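Local structure of HTH-type transcriptional regulator AscG (Escherichia coli, 3BRQ) at residues B[33-47]-B[253-267]. The protein represses transcription of the cryptic asc operon as a sequence-specific DNA-binding regulator of the LacI family. Residues are numbered along the deposited sequence; the frame is centred on the assembly and turned at random.
With SO4 (sulfate ion), chain F.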
loop_
_atom_site.group_PDB
_atom_site.type_symbol
_atom_site.label_atom_id
_atom_site.label_comp_id
_atom_site.label_asym_id
_atom_site.label_seq_id
_atom_site.Cartn_x
_atom_site.Cartn_y
_atom_site.Cartn_z
ATOM N N GLY B 33 5.235 -8.992 -3.465
ATOM C CA GLY B 33 4.706 -10.251 -2.968
ATOM C C GLY B 33 4.554 -10.318 -1.459
ATOM O O GLY B 33 3.603 -10.942 -0.973
ATOM N N ILE B 34 5.430 -9.627 -0.703
ATOM C CA ILE B 34 5.246 -9.482 0.732
ATOM C C ILE B 34 4.814 -8.012 0.930
ATOM O O ILE B 34 5.602 -7.086 0.700
ATOM C CB ILE B 34 6.569 -9.763 1.542
ATOM C CG1 ILE B 34 7.272 -11.076 1.119
ATOM C CG2 ILE B 34 6.325 -9.624 3.082
ATOM C CD1 ILE B 34 6.410 -12.327 1.137
ATOM N N TYR B 35 3.573 -7.777 1.324
ATOM C CA TYR B 35 3.080 -6.370 1.385
ATOM C C TYR B 35 4.112 -5.453 2.059
ATOM O O TYR B 35 4.586 -5.724 3.156
ATOM C CB TYR B 35 1.710 -6.294 2.072
ATOM C CG TYR B 35 1.079 -4.896 2.158
ATOM C CD1 TYR B 35 1.377 -3.893 1.240
ATOM C CD2 TYR B 35 0.135 -4.610 3.146
ATOM C CE1 TYR B 35 0.771 -2.608 1.321
ATOM C CE2 TYR B 35 -0.471 -3.354 3.236
ATOM C CZ TYR B 35 -0.155 -2.363 2.325
ATOM O OH TYR B 35 -0.773 -1.131 2.444
ATOM N N PHE B 36 4.511 -4.399 1.364
ATOM C CA PHE B 36 5.662 -3.619 1.795
ATOM C C PHE B 36 5.342 -2.726 3.029
ATOM O O PHE B 36 6.128 -2.651 3.975
ATOM C CB PHE B 36 6.204 -2.892 0.554
ATOM C CG PHE B 36 7.414 -2.011 0.771
ATOM C CD1 PHE B 36 8.147 -2.014 1.958
ATOM C CD2 PHE B 36 7.855 -1.205 -0.281
ATOM C CE1 PHE B 36 9.237 -1.173 2.125
ATOM C CE2 PHE B 36 8.976 -0.359 -0.134
ATOM C CZ PHE B 36 9.665 -0.351 1.077
ATOM N N SER B 37 4.200 -2.075 3.073
ATOM C CA SER B 37 4.006 -1.197 4.236
ATOM C C SER B 37 3.794 -2.066 5.493
ATOM O O SER B 37 4.293 -1.720 6.573
ATOM C CB SER B 37 2.867 -0.231 4.011
ATOM O OG SER B 37 1.688 -0.969 3.990
ATOM N N GLU B 38 3.126 -3.211 5.318
ATOM C CA GLU B 38 2.995 -4.213 6.376
ATOM C C GLU B 38 4.348 -4.743 6.828
ATOM O O GLU B 38 4.621 -4.776 8.032
ATOM C CB GLU B 38 2.129 -5.381 5.936
ATOM C CG GLU B 38 1.208 -5.898 7.049
ATOM C CD GLU B 38 0.738 -7.341 6.811
ATOM O OE1 GLU B 38 0.596 -7.747 5.622
ATOM O OE2 GLU B 38 0.519 -8.080 7.808
ATOM N N LEU B 39 5.212 -5.122 5.878
ATOM C CA LEU B 39 6.498 -5.659 6.264
ATOM C C LEU B 39 7.324 -4.589 6.975
ATOM O O LEU B 39 7.994 -4.876 7.954
ATOM C CB LEU B 39 7.254 -6.313 5.066
ATOM C CG LEU B 39 8.230 -5.620 4.120
ATOM C CD1 LEU B 39 9.602 -5.423 4.726
ATOM C CD2 LEU B 39 8.423 -6.509 2.856
ATOM N N LEU B 40 7.241 -3.345 6.501
ATOM C CA LEU B 40 8.054 -2.269 7.066
ATOM C C LEU B 40 7.565 -1.943 8.471
ATOM O O LEU B 40 8.345 -1.670 9.376
ATOM C CB LEU B 40 8.000 -1.018 6.182
ATOM C CG LEU B 40 8.911 0.171 6.514
ATOM C CD1 LEU B 40 10.401 -0.221 6.571
ATOM C CD2 LEU B 40 8.726 1.296 5.529
ATOM N N PHE B 41 6.259 -1.988 8.630
ATOM C CA PHE B 41 5.634 -1.689 9.915
ATOM C C PHE B 41 6.108 -2.668 10.969
ATOM O O PHE B 41 6.488 -2.267 12.069
ATOM C CB PHE B 41 4.112 -1.743 9.816
ATOM C CG PHE B 41 3.430 -1.541 11.154
ATOM C CD1 PHE B 41 3.585 -0.343 11.842
ATOM C CD2 PHE B 41 2.706 -2.575 11.744
ATOM C CE1 PHE B 41 2.990 -0.134 13.111
ATOM C CE2 PHE B 41 2.116 -2.400 13.015
ATOM C CZ PHE B 41 2.253 -1.149 13.699
ATOM N N HIS B 42 6.110 -3.959 10.631
ATOM C CA HIS B 42 6.511 -4.962 11.606
ATOM C C HIS B 42 8.013 -5.020 11.814
ATOM O O HIS B 42 8.462 -5.259 12.924
ATOM C CB HIS B 42 5.942 -6.340 11.272
ATOM C CG HIS B 42 4.454 -6.400 11.363
ATOM N ND1 HIS B 42 3.786 -6.395 12.568
ATOM C CD2 HIS B 42 3.501 -6.443 10.403
ATOM C CE1 HIS B 42 2.483 -6.434 12.345
ATOM N NE2 HIS B 42 2.286 -6.462 11.038
ATOM N N ALA B 43 8.804 -4.852 10.756
ATOM C CA ALA B 43 10.241 -4.616 10.947
ATOM C C ALA B 43 10.557 -3.427 11.873
ATOM O O ALA B 43 11.372 -3.553 12.774
ATOM C CB ALA B 43 10.961 -4.439 9.606
ATOM N N ALA B 44 9.933 -2.286 11.615
ATOM C CA ALA B 44 10.169 -1.047 12.403
ATOM C C ALA B 44 9.753 -1.265 13.830
ATOM O O ALA B 44 10.490 -0.970 14.736
ATOM C CB ALA B 44 9.367 0.156 11.841
ATOM N N ARG B 45 8.550 -1.784 14.020
ATOM C CA ARG B 45 8.114 -2.131 15.364
ATOM C C ARG B 45 9.104 -3.079 16.086
ATOM O O ARG B 45 9.491 -2.831 17.226
ATOM C CB ARG B 45 6.697 -2.702 15.305
ATOM C CG ARG B 45 5.839 -2.299 16.464
ATOM C CD ARG B 45 5.574 -0.790 16.500
ATOM N NE ARG B 45 5.256 -0.365 17.869
ATOM C CZ ARG B 45 4.135 0.260 18.248
ATOM N NH1 ARG B 45 3.190 0.561 17.354
ATOM N NH2 ARG B 45 3.957 0.597 19.535
HETATM N N MSE B 46 9.577 -4.119 15.411
HETATM C CA MSE B 46 10.440 -5.075 16.090
HETATM C C MSE B 46 11.782 -4.452 16.472
HETATM O O MSE B 46 12.269 -4.633 17.593
HETATM C CB MSE B 46 10.679 -6.296 15.207
HETATM C CG MSE B 46 9.828 -7.507 15.536
HETATM SE SE MSE B 46 11.050 -9.006 15.808
HETATM C CE MSE B 46 11.745 -8.439 17.567
ATOM N N ALA B 47 12.391 -3.720 15.536
ATOM C CA ALA B 47 13.610 -2.980 15.808
ATOM C C ALA B 47 13.387 -1.987 16.959
ATOM O O ALA B 47 14.204 -1.916 17.881
ATOM C CB ALA B 47 14.087 -2.236 14.550
ATOM N N ILE B 253 -0.833 -14.470 2.980
ATOM C CA ILE B 253 0.589 -14.716 3.252
ATOM C C ILE B 253 0.817 -14.286 4.699
ATOM O O ILE B 253 0.360 -13.213 5.101
ATOM C CB ILE B 253 1.525 -13.914 2.240
ATOM C CG1 ILE B 253 1.082 -14.140 0.771
ATOM C CG2 ILE B 253 3.046 -14.227 2.414
ATOM C CD1 ILE B 253 1.112 -15.614 0.243
ATOM N N PRO B 254 1.532 -15.127 5.485
ATOM C CA PRO B 254 1.874 -14.808 6.860
ATOM C C PRO B 254 2.998 -13.748 6.930
ATOM O O PRO B 254 4.057 -13.974 7.526
ATOM C CB PRO B 254 2.330 -16.143 7.426
ATOM C CG PRO B 254 2.882 -16.897 6.230
ATOM C CD PRO B 254 2.080 -16.441 5.053
ATOM N N VAL B 255 2.751 -12.594 6.329
ATOM C CA VAL B 255 3.735 -11.507 6.318
ATOM C C VAL B 255 4.275 -11.202 7.716
ATOM O O VAL B 255 5.482 -11.217 7.936
ATOM C CB VAL B 255 3.136 -10.195 5.667
ATOM C CG1 VAL B 255 4.078 -8.992 5.845
ATOM C CG2 VAL B 255 2.879 -10.417 4.227
ATOM N N THR B 256 3.372 -10.927 8.652
ATOM C CA THR B 256 3.730 -10.586 10.032
ATOM C C THR B 256 4.674 -11.588 10.706
ATOM O O THR B 256 5.745 -11.239 11.264
ATOM C CB THR B 256 2.445 -10.497 10.887
ATOM O OG1 THR B 256 1.729 -9.333 10.500
ATOM C CG2 THR B 256 2.775 -10.430 12.356
ATOM N N GLU B 257 4.266 -12.838 10.644
ATOM C CA GLU B 257 5.110 -13.938 11.086
ATOM C C GLU B 257 6.427 -13.933 10.381
ATOM O O GLU B 257 7.474 -14.157 11.005
ATOM C CB GLU B 257 4.426 -15.287 10.844
ATOM C CG GLU B 257 3.206 -15.556 11.730
ATOM C CD GLU B 257 1.889 -14.895 11.254
ATOM O OE1 GLU B 257 1.818 -14.250 10.165
ATOM O OE2 GLU B 257 0.894 -15.041 12.008
HETATM N N MSE B 258 6.395 -13.726 9.066
HETATM C CA MSE B 258 7.620 -13.823 8.285
HETATM C C MSE B 258 8.622 -12.735 8.684
HETATM O O MSE B 258 9.825 -12.993 8.712
HETATM C CB MSE B 258 7.313 -13.713 6.788
HETATM C CG MSE B 258 6.976 -15.083 6.160
HETATM SE SE MSE B 258 6.295 -14.830 4.385
HETATM C CE MSE B 258 7.984 -14.804 3.551
ATOM N N ILE B 259 8.103 -11.546 8.996
ATOM C CA ILE B 259 8.922 -10.360 9.299
ATOM C C ILE B 259 9.532 -10.470 10.685
ATOM O O ILE B 259 10.699 -10.112 10.900
ATOM C CB ILE B 259 8.113 -9.047 9.134
ATOM C CG1 ILE B 259 7.831 -8.834 7.657
ATOM C CG2 ILE B 259 8.940 -7.823 9.506
ATOM C CD1 ILE B 259 9.126 -9.053 6.773
ATOM N N GLN B 260 8.732 -10.994 11.606
ATOM C CA GLN B 260 9.153 -11.199 12.975
ATOM C C GLN B 260 10.218 -12.277 13.024
ATOM O O GLN B 260 11.174 -12.167 13.803
ATOM C CB GLN B 260 7.972 -11.586 13.836
ATOM C CG GLN B 260 6.982 -10.443 14.084
ATOM C CD GLN B 260 5.750 -10.917 14.844
ATOM O OE1 GLN B 260 5.584 -12.111 15.082
ATOM N NE2 GLN B 260 4.870 -9.971 15.228
ATOM N N GLU B 261 10.085 -13.292 12.184
ATOM C CA GLU B 261 11.158 -14.286 12.045
ATOM C C GLU B 261 12.480 -13.715 11.552
ATOM O O GLU B 261 13.486 -13.824 12.224
ATOM C CB GLU B 261 10.762 -15.408 11.101
ATOM C CG GLU B 261 11.765 -16.522 11.106
ATOM C CD GLU B 261 11.625 -17.409 12.343
ATOM O OE1 GLU B 261 10.873 -17.068 13.304
ATOM O OE2 GLU B 261 12.255 -18.472 12.331
ATOM N N ILE B 262 12.506 -13.166 10.337
ATOM C CA ILE B 262 13.756 -12.596 9.807
ATOM C C ILE B 262 14.318 -11.449 10.655
ATOM O O ILE B 262 15.510 -11.381 10.899
ATOM C CB ILE B 262 13.576 -12.159 8.304
ATOM C CG1 ILE B 262 14.958 -12.104 7.599
ATOM C CG2 ILE B 262 12.762 -10.857 8.212
ATOM C CD1 ILE B 262 14.810 -11.959 6.089
ATOM N N ILE B 263 13.485 -10.527 11.134
ATOM C CA ILE B 263 14.064 -9.453 11.937
ATOM C C ILE B 263 14.503 -9.995 13.288
ATOM O O ILE B 263 15.564 -9.636 13.801
ATOM C CB ILE B 263 13.086 -8.269 12.124
ATOM C CG1 ILE B 263 12.750 -7.570 10.784
ATOM C CG2 ILE B 263 13.616 -7.285 13.168
ATOM C CD1 ILE B 263 13.912 -7.123 9.903
ATOM N N GLY B 264 13.686 -10.875 13.874
ATOM C CA GLY B 264 14.025 -11.466 15.180
ATOM C C GLY B 264 15.342 -12.242 15.106
ATOM O O GLY B 264 16.217 -12.084 15.981
ATOM N N ARG B 265 15.492 -13.052 14.058
ATOM C CA ARG B 265 16.759 -13.737 13.826
ATOM C C ARG B 265 17.953 -12.820 13.620
ATOM O O ARG B 265 19.028 -13.103 14.140
ATOM C CB ARG B 265 16.646 -14.735 12.677
ATOM C CG ARG B 265 15.764 -15.931 13.043
ATOM C CD ARG B 265 16.090 -17.102 12.141
ATOM N NE ARG B 265 15.009 -18.095 12.020
ATOM C CZ ARG B 265 14.974 -19.054 11.076
ATOM N NH1 ARG B 265 15.952 -19.141 10.161
ATOM N NH2 ARG B 265 13.954 -19.921 11.023
ATOM N N LEU B 266 17.798 -11.727 12.861
ATOM C CA LEU B 266 18.930 -10.798 12.653
ATOM C C LEU B 266 19.367 -10.191 13.961
ATOM O O LEU B 266 20.562 -10.112 14.222
ATOM C CB LEU B 266 18.594 -9.693 11.625
ATOM C CG LEU B 266 18.563 -10.100 10.149
ATOM C CD1 LEU B 266 17.922 -8.968 9.252
ATOM C CD2 LEU B 266 19.960 -10.491 9.648
ATOM N N ILE B 267 18.403 -9.777 14.800
ATOM C CA ILE B 267 18.719 -9.244 16.117
ATOM C C ILE B 267 19.308 -10.333 17.025
ATOM O O ILE B 267 20.258 -10.076 17.754
ATOM C CB ILE B 267 17.470 -8.613 16.790
ATOM C CG1 ILE B 267 17.044 -7.359 16.018
ATOM C CG2 ILE B 267 17.743 -8.284 18.277
ATOM C CD1 ILE B 267 15.634 -6.831 16.429
HETATM S S SO4 F . 8.397 -9.786 -5.840
HETATM O O1 SO4 F . 8.491 -11.208 -5.889
HETATM O O2 SO4 F . 9.746 -9.204 -6.070
HETATM O O3 SO4 F . 7.345 -9.305 -6.698
HETATM O O4 SO4 F . 7.869 -9.460 -4.520
HETATM O O HOH W 1 0.127 -11.008 8.251
HETATM O O HOH W 2 -0.920 -10.602 5.302
#
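Ile253 sets its CG2 against CD1 of Ile34, an apolar contact at the point where the chain leaves strand 249-252. Pro254, at the N-cap position, is the centre of an inverse gamma turn. Val255, short and branched, fits between two unlike neighbours: its CG1 packs 3.6 Å from CG2 of Ile34, while its CB lies 3.5 Å from OE1 of Glu38. A water donates to Glu38 OE2 and accepts from the first-turn amide of Thr256, so the carboxylate is linked to this helix start. With OG1 beside the backbone N (chi1 -71°) and CG2 anti to it, both branches of Thr256 reach the same face of the His42 ring: the methyl makes a CH-pi contact 4.1 Å from the centroid, and OG1 stands 3.0 Å from NE2; Phe41 CD2 covers the opposite face. An alanine in place of His42 would probably leave the Thr256 methyl without its aromatic surface and open a gap beside Phe41. Selenomethionine Met258 touches Ile34 CD1 through CE. Ile259 brings CG2 to 3.2 Å from the backbone N of Ala43, while CG1 meets Leu39 CB. Ala43, with only a CB, lets Ile259 CG2 and Ile263 CG1 lie against it. Met46, also selenomethionine, bent and pliant, enters a hole between Gln260, Ile263, Gly264 and Ile267, its SE 3.8 Å from Gly264 N. The axes of segments 36-47 and 255-267 cross at -41°, 8.9 Å apart at their closest, packed side by side against the parallel sheet of one lobe in the periplasmic-binding-protein-like fold of LacI-family repressors.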